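Local coordinates for Lmo1076 protein (Listeria monocytogenes serovar 1/2a, PDB 3FI7) that cleaves the glycan strands of peptidoglycan as an autolysin, the chain here being the N-acetylglucosaminidase (GH73) catalytic domain of a longer secreted protein, at residues A[49-54]-A[144-149]; A[92-97]-A[104-109]. One frame throughout, in Å; residues are numbered along the deposited sequence.

Contact 1: A[49-54]-A[144-149]; sequences NLYPSV and ENAKTY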
ATOM      1  N   ASN A  49       2.023 -14.181  -5.208  1.00 48.29           N
ATOM      2  CA  ASN A  49       3.466 -14.240  -4.921  1.00 39.40           C
ATOM      3  C   ASN A  49       4.215 -12.891  -4.970  1.00 37.26           C
ATOM      4  O   ASN A  49       5.157 -12.714  -5.741  1.00 38.93           O
ATOM      5  CB  ASN A  49       4.165 -15.296  -5.793  1.00 35.79           C
ATOM      6  CG  ASN A  49       5.468 -15.798  -5.171  1.00 49.39           C
ATOM      7  OD1 ASN A  49       5.594 -15.875  -3.947  1.00 48.40           O
ATOM      8  ND2 ASN A  49       6.444 -16.131  -6.014  1.00 45.24           N
ATOM      9  N   LEU A  50       3.782 -11.950  -4.134  1.00 36.82           N
ATOM     10  CA  LEU A  50       4.403 -10.634  -4.013  1.00 31.67           C
ATOM     11  C   LEU A  50       4.797 -10.395  -2.552  1.00 36.54           C
ATOM     12  O   LEU A  50       4.439 -11.188  -1.681  1.00 37.10           O
ATOM     13  CB  LEU A  50       3.411  -9.560  -4.444  1.00 36.81           C
ATOM     14  CG  LEU A  50       2.744  -9.723  -5.811  1.00 40.93           C
ATOM     15  CD1 LEU A  50       1.686  -8.645  -6.012  1.00 38.13           C
ATOM     16  CD2 LEU A  50       3.782  -9.656  -6.909  1.00 38.03           C
ATOM     17  N   TYR A  51       5.528  -9.315  -2.277  1.00 28.74           N
ATOM     18  CA  TYR A  51       5.826  -8.942  -0.880  1.00 30.37           C
ATOM     19  C   TYR A  51       4.687  -8.141  -0.249  1.00 35.20           C
ATOM     20  O   TYR A  51       4.347  -7.054  -0.727  1.00 38.30           O
ATOM     21  CB  TYR A  51       7.108  -8.104  -0.776  1.00 31.48           C
ATOM     22  CG  TYR A  51       8.399  -8.870  -0.922  1.00 39.41           C
ATOM     23  CD1 TYR A  51       8.937  -9.563   0.151  1.00 37.40           C
ATOM     24  CD2 TYR A  51       9.095  -8.884  -2.137  1.00 34.97           C
ATOM     25  CE1 TYR A  51      10.129 -10.264   0.026  1.00 37.27           C
ATOM     26  CE2 TYR A  51      10.283  -9.578  -2.274  1.00 36.46           C
ATOM     27  CZ  TYR A  51      10.795 -10.274  -1.188  1.00 44.58           C
ATOM     28  OH  TYR A  51      11.979 -10.972  -1.307  1.00 39.23           O
ATOM     29  N   PRO A  52       4.106  -8.662   0.840  1.00 36.24           N
ATOM     30  CA  PRO A  52       3.085  -7.926   1.596  1.00 34.71           C
ATOM     31  C   PRO A  52       3.639  -6.603   2.135  1.00 34.87           C
ATOM     32  O   PRO A  52       2.917  -5.607   2.232  1.00 32.82           O
ATOM     33  CB  PRO A  52       2.770  -8.859   2.776  1.00 34.02           C
ATOM     34  CG  PRO A  52       3.232 -10.187   2.370  1.00 34.93           C
ATOM     35  CD  PRO A  52       4.364 -10.000   1.398  1.00 33.20           C
ATOM     36  N   SER A  53       4.917  -6.595   2.495  1.00 27.01           N
ATOM     37  CA  SER A  53       5.515  -5.388   3.049  1.00 30.33           C
ATOM     38  C   SER A  53       5.501  -4.288   1.999  1.00 30.02           C
ATOM     39  O   SER A  53       5.290  -3.123   2.310  1.00 32.73           O
ATOM     40  CB  SER A  53       6.946  -5.646   3.513  1.00 27.90           C
ATOM     41  OG  SER A  53       7.729  -6.132   2.441  1.00 33.93           O
ATOM     42  N   VAL A  54       5.720  -4.669   0.748  1.00 33.14           N
ATOM     43  CA  VAL A  54       5.768  -3.698  -0.332  1.00 33.36           C
ATOM     44  C   VAL A  54       4.354  -3.205  -0.666  1.00 34.65           C
ATOM     45  O   VAL A  54       4.140  -2.021  -0.936  1.00 33.86           O
ATOM     46  CB  VAL A  54       6.473  -4.294  -1.569  1.00 37.19           C
ATOM     47  CG1 VAL A  54       6.336  -3.377  -2.779  1.00 30.83           C
ATOM     48  CG2 VAL A  54       7.945  -4.562  -1.246  1.00 26.14           C
ATOM     49  N   GLU A 144       9.517 -14.365  -6.646  1.00 43.18           N
ATOM     50  CA  GLU A 144      10.454 -15.359  -7.178  1.00 45.99           C
ATOM     51  C   GLU A 144      11.662 -14.736  -7.889  1.00 51.55           C
ATOM     52  O   GLU A 144      12.610 -15.442  -8.212  1.00 51.02           O
ATOM     53  CB  GLU A 144       9.762 -16.399  -8.080  1.00 41.94           C
ATOM     54  CG  GLU A 144       9.264 -15.875  -9.438  1.00 46.56           C
ATOM     55  CD  GLU A 144       7.868 -15.257  -9.367  1.00 54.17           C
ATOM     56  OE1 GLU A 144       7.193 -15.211 -10.416  1.00 52.72           O
ATOM     57  OE2 GLU A 144       7.443 -14.817  -8.270  1.00 45.54           O
ATOM     58  N   ASN A 145      11.639 -13.423  -8.118  1.00 46.29           N
ATOM     59  CA  ASN A 145      12.785 -12.738  -8.727  1.00 44.52           C
ATOM     60  C   ASN A 145      13.472 -11.735  -7.802  1.00 51.94           C
ATOM     61  O   ASN A 145      14.511 -11.182  -8.150  1.00 59.29           O
ATOM     62  CB  ASN A 145      12.367 -11.987  -9.993  1.00 40.11           C
ATOM     63  CG  ASN A 145      11.869 -12.903 -11.086  1.00 46.55           C
ATOM     64  OD1 ASN A 145      12.325 -14.036 -11.224  1.00 54.67           O
ATOM     65  ND2 ASN A 145      10.925 -12.410 -11.880  1.00 41.08           N
ATOM     66  N   ALA A 146      12.880 -11.462  -6.647  1.00 45.69           N
ATOM     67  CA  ALA A 146      13.431 -10.441  -5.760  1.00 44.49           C
ATOM     68  C   ALA A 146      13.935 -11.069  -4.468  1.00 44.89           C
ATOM     69  O   ALA A 146      13.143 -11.542  -3.660  1.00 44.85           O
ATOM     70  CB  ALA A 146      12.387  -9.366  -5.470  1.00 42.14           C
ATOM     71  N   LYS A 147      15.252 -11.083  -4.275  1.00 47.19           N
ATOM     72  CA  LYS A 147      15.827 -11.726  -3.094  1.00 51.14           C
ATOM     73  C   LYS A 147      15.300 -11.090  -1.810  1.00 43.48           C
ATOM     74  O   LYS A 147      14.925 -11.782  -0.869  1.00 45.79           O
ATOM     75  CB  LYS A 147      17.357 -11.678  -3.130  1.00 58.20           C
ATOM     76  CG  LYS A 147      17.975 -12.620  -4.146  1.00 78.04           C
ATOM     77  CD  LYS A 147      19.487 -12.471  -4.211  1.00 91.64           C
ATOM     78  CE  LYS A 147      20.087 -13.393  -5.266  1.00100.53           C
ATOM     79  NZ  LYS A 147      21.574 -13.275  -5.340  1.00106.19           N
ATOM     80  N   THR A 148      15.278  -9.764  -1.778  1.00 37.73           N
ATOM     81  CA  THR A 148      14.702  -9.043  -0.653  1.00 44.03           C
ATOM     82  C   THR A 148      13.702  -8.028  -1.173  1.00 46.25           C
ATOM     83  O   THR A 148      13.635  -7.766  -2.378  1.00 41.52           O
ATOM     84  CB  THR A 148      15.766  -8.272   0.136  1.00 44.80           C
ATOM     85  OG1 THR A 148      16.217  -7.165  -0.648  1.00 50.02           O
ATOM     86  CG2 THR A 148      16.953  -9.173   0.474  1.00 41.94           C
ATOM     87  N   TYR A 149      12.948  -7.436  -0.257  1.00 38.30           N
ATOM     88  CA  TYR A 149      11.960  -6.438  -0.629  1.00 39.22           C
ATOM     89  C   TYR A 149      12.608  -5.223  -1.292  1.00 38.63           C
ATOM     90  O   TYR A 149      11.978  -4.544  -2.098  1.00 39.75           O
ATOM     91  CB  TYR A 149      11.146  -6.014   0.591  1.00 34.99           C
ATOM     92  CG  TYR A 149      11.929  -5.241   1.621  1.00 37.89           C
ATOM     93  CD1 TYR A 149      12.539  -5.887   2.695  1.00 37.69           C
ATOM     94  CD2 TYR A 149      12.050  -3.863   1.532  1.00 33.47           C
ATOM     95  CE1 TYR A 149      13.250  -5.172   3.648  1.00 32.17           C
ATOM     96  CE2 TYR A 149      12.757  -3.143   2.479  1.00 34.26           C
ATOM     97  CZ  TYR A 149      13.352  -3.802   3.534  1.00 35.32           C
ATOM     98  OH  TYR A 149      14.052  -3.079   4.470  1.00 34.92           O
TER
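The hydroxyl of Y51 reaches into the 144-149 loop and donates a hydrogen bond to a backbone carbonyl, Y51 OH to A146 O at 2.7 Å. The donor sits above the plane of that carbonyl, 38° out of it, while A146 O itself lies at the edge of the tyrosine ring, in its plane. CB of Y51 points toward the loop, and CG stands anti to the residue's own carbonyl carbon, beside the backbone N. Y149, the first residue of helix 149-156, brings its backbone over one ring face: Y149 CA is 3.9 Å from the centroid, a CH-pi contact 11° off the normal. The methyl of A146 touches the rim, with CB 3.8 Å from Y51 CE2.

Beyond the ring, Y149 CB rests against V54 CG2 at 4.0 Å and close to S53 OG, whose hydrogen bond goes to D183. At the other end N49, the positive-phi C-prime residue of the Schellman motif that ends helix 29-47, offers ND2 to E144 OE2 at 2.8 Å. That bond is weak, bent to 124°, although amide and carboxylate planes are nearly parallel; OE1 of E144 forms a salt bridge with R128. The chemistry is therefore uneven: the buried Y51, at the N-cap of helix 52-63, holds the loop through its hydroxyl and takes the start of helix 149-156 over its ring, and the peripheral amide-carboxylate pair adds a weaker link.

Contact 2: A[92-97]-A[104-109]; sequences MKTWEY and YQINAN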
ATOM      1  N   MET A  92     -14.104  12.886  -9.789  1.00 48.30           N
ATOM      2  CA  MET A  92     -13.588  14.020  -9.032  1.00 51.41           C
ATOM      3  C   MET A  92     -12.460  14.732  -9.759  1.00 50.86           C
ATOM      4  O   MET A  92     -11.853  14.184 -10.680  1.00 53.11           O
ATOM      5  CB  MET A  92     -13.207  13.639  -7.590  1.00 57.51           C
ATOM      6  CG  MET A  92     -11.922  12.849  -7.409  1.00 61.83           C
ATOM      7  SD  MET A  92     -11.466  12.707  -5.649  1.00 67.97           S
ATOM      8  CE  MET A  92     -11.083  14.407  -5.241  1.00 67.58           C
ATOM      9  N   LYS A  93     -12.219  15.977  -9.362  1.00 47.52           N
ATOM     10  CA  LYS A  93     -11.171  16.773  -9.962  1.00 46.33           C
ATOM     11  C   LYS A  93      -9.828  16.137  -9.631  1.00 42.48           C
ATOM     12  O   LYS A  93      -9.652  15.563  -8.557  1.00 44.55           O
ATOM     13  CB  LYS A  93     -11.217  18.206  -9.419  1.00 50.68           C
ATOM     14  CG  LYS A  93     -12.335  19.069  -9.973  1.00 57.74           C
ATOM     15  CD  LYS A  93     -11.912  19.770 -11.250  1.00 73.75           C
ATOM     16  CE  LYS A  93     -12.859  20.910 -11.605  1.00 81.42           C
ATOM     17  NZ  LYS A  93     -12.402  21.655 -12.815  1.00 81.28           N
ATOM     18  N   THR A  94      -8.888  16.241 -10.560  1.00 36.79           N
ATOM     19  CA  THR A  94      -7.541  15.750 -10.340  1.00 40.38           C
ATOM     20  C   THR A  94      -6.562  16.647 -11.097  1.00 43.32           C
ATOM     21  O   THR A  94      -6.943  17.307 -12.068  1.00 43.90           O
ATOM     22  CB  THR A  94      -7.408  14.268 -10.789  1.00 47.59           C
ATOM     23  OG1 THR A  94      -6.116  13.765 -10.434  1.00 48.00           O
ATOM     24  CG2 THR A  94      -7.597  14.133 -12.291  1.00 42.54           C
ATOM     25  N   TRP A  95      -5.314  16.695 -10.642  1.00 39.97           N
ATOM     26  CA  TRP A  95      -4.285  17.471 -11.334  1.00 44.28           C
ATOM     27  C   TRP A  95      -3.649  16.717 -12.506  1.00 44.73           C
ATOM     28  O   TRP A  95      -3.353  15.532 -12.404  1.00 50.15           O
ATOM     29  CB  TRP A  95      -3.185  17.888 -10.360  1.00 42.78           C
ATOM     30  CG  TRP A  95      -3.582  18.972  -9.415  1.00 47.87           C
ATOM     31  CD1 TRP A  95      -3.878  18.838  -8.086  1.00 46.82           C
ATOM     32  CD2 TRP A  95      -3.716  20.363  -9.721  1.00 36.64           C
ATOM     33  NE1 TRP A  95      -4.191  20.065  -7.548  1.00 41.51           N
ATOM     34  CE2 TRP A  95      -4.098  21.017  -8.531  1.00 43.59           C
ATOM     35  CE3 TRP A  95      -3.552  21.120 -10.887  1.00 44.56           C
ATOM     36  CZ2 TRP A  95      -4.320  22.393  -8.473  1.00 40.43           C
ATOM     37  CZ3 TRP A  95      -3.776  22.483 -10.831  1.00 49.11           C
ATOM     38  CH2 TRP A  95      -4.156  23.107  -9.628  1.00 47.65           C
ATOM     39  N   GLU A  96      -3.434  17.420 -13.612  1.00 48.89           N
ATOM     40  CA  GLU A  96      -2.712  16.879 -14.754  1.00 53.91           C
ATOM     41  C   GLU A  96      -1.663  17.893 -15.173  1.00 55.45           C
ATOM     42  O   GLU A  96      -1.803  19.079 -14.894  1.00 59.65           O
ATOM     43  CB  GLU A  96      -3.656  16.610 -15.928  1.00 61.60           C
ATOM     44  CG  GLU A  96      -4.847  15.720 -15.604  1.00 75.98           C
ATOM     45  CD  GLU A  96      -4.469  14.261 -15.424  1.00 92.24           C
ATOM     46  OE1 GLU A  96      -3.258  13.944 -15.464  1.00101.55           O
ATOM     47  OE2 GLU A  96      -5.387  13.429 -15.243  1.00 91.80           O
ATOM     48  N   TYR A  97      -0.607  17.437 -15.835  1.00 58.44           N
ATOM     49  CA  TYR A  97       0.402  18.361 -16.337  1.00 61.69           C
ATOM     50  C   TYR A  97       0.697  18.131 -17.812  1.00 66.94           C
ATOM     51  O   TYR A  97       0.683  17.000 -18.292  1.00 75.10           O
ATOM     52  CB  TYR A  97       1.706  18.278 -15.530  1.00 58.60           C
ATOM     53  CG  TYR A  97       2.750  19.259 -16.027  1.00 60.72           C
ATOM     54  CD1 TYR A  97       3.680  18.890 -16.996  1.00 59.78           C
ATOM     55  CD2 TYR A  97       2.785  20.563 -15.549  1.00 62.13           C
ATOM     56  CE1 TYR A  97       4.620  19.790 -17.466  1.00 61.25           C
ATOM     57  CE2 TYR A  97       3.720  21.472 -16.014  1.00 69.34           C
ATOM     58  CZ  TYR A  97       4.636  21.080 -16.973  1.00 71.59           C
ATOM     59  OH  TYR A  97       5.566  21.983 -17.435  1.00 71.00           O
ATOM     60  N   TYR A 104      -2.927  21.770 -14.579  1.00 55.51           N
ATOM     61  CA  TYR A 104      -4.335  22.114 -14.706  1.00 56.18           C
ATOM     62  C   TYR A 104      -5.221  21.044 -14.094  1.00 56.44           C
ATOM     63  O   TYR A 104      -4.809  19.894 -13.939  1.00 50.68           O
ATOM     64  CB  TYR A 104      -4.712  22.344 -16.166  1.00 53.11           C
ATOM     65  CG  TYR A 104      -4.575  21.123 -17.036  1.00 56.61           C
ATOM     66  CD1 TYR A 104      -5.681  20.361 -17.371  1.00 54.59           C
ATOM     67  CD2 TYR A 104      -3.335  20.733 -17.527  1.00 62.19           C
ATOM     68  CE1 TYR A 104      -5.560  19.241 -18.171  1.00 60.96           C
ATOM     69  CE2 TYR A 104      -3.202  19.615 -18.331  1.00 61.88           C
ATOM     70  CZ  TYR A 104      -4.319  18.871 -18.650  1.00 65.77           C
ATOM     71  OH  TYR A 104      -4.196  17.752 -19.448  1.00 68.21           O
ATOM     72  N   GLN A 105      -6.436  21.434 -13.730  1.00 54.83           N
ATOM     73  CA  GLN A 105      -7.368  20.501 -13.126  1.00 49.52           C
ATOM     74  C   GLN A 105      -8.293  19.934 -14.178  1.00 51.83           C
ATOM     75  O   GLN A 105      -8.492  20.527 -15.233  1.00 59.26           O
ATOM     76  CB  GLN A 105      -8.196  21.176 -12.043  1.00 45.25           C
ATOM     77  CG  GLN A 105      -7.388  21.815 -10.951  1.00 50.89           C
ATOM     78  CD  GLN A 105      -8.276  22.456  -9.913  1.00 53.26           C
ATOM     79  OE1 GLN A 105      -9.501  22.340  -9.974  1.00 60.95           O
ATOM     80  NE2 GLN A 105      -7.668  23.127  -8.949  1.00 52.55           N
ATOM     81  N   ILE A 106      -8.859  18.776 -13.881  1.00 52.11           N
ATOM     82  CA  ILE A 106      -9.774  18.128 -14.794  1.00 49.35           C
ATOM     83  C   ILE A 106     -10.553  17.076 -14.023  1.00 50.34           C
ATOM     84  O   ILE A 106     -10.065  16.530 -13.029  1.00 56.00           O
ATOM     85  CB  ILE A 106      -9.023  17.485 -15.982  1.00 61.12           C
ATOM     86  CG1 ILE A 106      -9.952  17.335 -17.185  1.00 74.27           C
ATOM     87  CG2 ILE A 106      -8.429  16.140 -15.590  1.00 60.98           C
ATOM     88  CD1 ILE A 106      -9.221  17.032 -18.477  1.00 79.07           C
ATOM     89  N   ASN A 107     -11.776  16.817 -14.462  1.00 46.62           N
ATOM     90  CA  ASN A 107     -12.562  15.744 -13.892  1.00 53.45           C
ATOM     91  C   ASN A 107     -12.108  14.415 -14.465  1.00 59.52           C
ATOM     92  O   ASN A 107     -11.821  14.314 -15.657  1.00 63.97           O
ATOM     93  CB  ASN A 107     -14.046  15.953 -14.174  1.00 58.07           C
ATOM     94  CG  ASN A 107     -14.709  16.821 -13.134  1.00 74.15           C
ATOM     95  OD1 ASN A 107     -14.592  16.570 -11.934  1.00 75.49           O
ATOM     96  ND2 ASN A 107     -15.415  17.851 -13.585  1.00 81.72           N
ATOM     97  N   ALA A 108     -12.023  13.403 -13.611  1.00 48.55           N
ATOM     98  CA  ALA A 108     -11.740  12.057 -14.082  1.00 45.80           C
ATOM     99  C   ALA A 108     -12.629  11.060 -13.354  1.00 42.84           C
ATOM    100  O   ALA A 108     -13.195  11.369 -12.305  1.00 45.29           O
ATOM    101  CB  ALA A 108     -10.258  11.716 -13.895  1.00 38.07           C
ATOM    102  N   ASN A 109     -12.770   9.874 -13.929  1.00 49.59           N
ATOM    103  CA  ASN A 109     -13.502   8.802 -13.280  1.00 50.37           C
ATOM    104  C   ASN A 109     -12.531   7.865 -12.593  1.00 47.17           C
ATOM    105  O   ASN A 109     -11.560   7.406 -13.195  1.00 48.21           O
ATOM    106  CB  ASN A 109     -14.350   8.027 -14.285  1.00 57.25           C
ATOM    107  CG  ASN A 109     -15.462   8.868 -14.873  1.00 70.87           C
ATOM    108  OD1 ASN A 109     -16.184   9.554 -14.152  1.00 75.75           O
ATOM    109  ND2 ASN A 109     -15.606   8.818 -16.191  1.00 75.63           N
TER
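Y104 lays its ring against E96, its partner across the strands, so that E96 CB stands over one ring face, offset toward the rim and 3.6 Å from Y104 CZ. CG of Y104 lies between its backbone N and carbonyl carbon (chi1 64°), and the end of the side chain comes nearer the other strand. E96 CG meets the I106 CG2 methyl at 3.6 Å; the carboxylate goes on to a salt bridge with K82, while K101 makes a cation-pi contact with the Y104 ring.

The backbones beneath belong to a beta hairpin, strands 89-98 and 104-111, which make up a two-stranded antiparallel sheet. E96-Y104, T94-I106 and M92-A108 are hydrogen-bonded pairs, each closed by two N-H to O bonds; the straightest runs from Y104 N to E96 O, 2.9 Å with 168° at the hydrogen. W95-Q105 and K93-N107 are the non-hydrogen-bonded pairs between them, and their side chains occupy the other face of the sheet.

On that face Q105 lies between W95 and K93 of the facing strand. Its CG sits over the six-membered ring of W95 in a CH-pi contact, 3.7 Å from the centroid, and farther along NE2 comes within 3.5 Å of W95 CZ2. Indole and amide planes stand 87° apart. The K93 side chain crosses Q105 at about a right angle, with its CD 3.7 Å from Q105 OE1. Back beside E96 and I106, the T94 CG2 methyl packs against A108 CB at 3.9 Å.

In the fold
Contacts 1 and 2 sit on opposite sides of the chain's centre, their own centres 33 Å apart and their nearest atoms about 21 Å apart, and they share no helix or strand. Along the chain, contact 2 is nested inside contact 1: residues 49-54 lead into helix 52-63, the hairpin of strands 89-98 and 104-111 follows, then helix 116-129, and the 144-149 loop closes the span before helix 149-156. All four segments belong to the glucosaminidase domain. Contact 1 is thus a partly buried, long-range tie within the helical body of the lysozyme-clan domain, while contact 2 is local and holds together a hairpin at the surface.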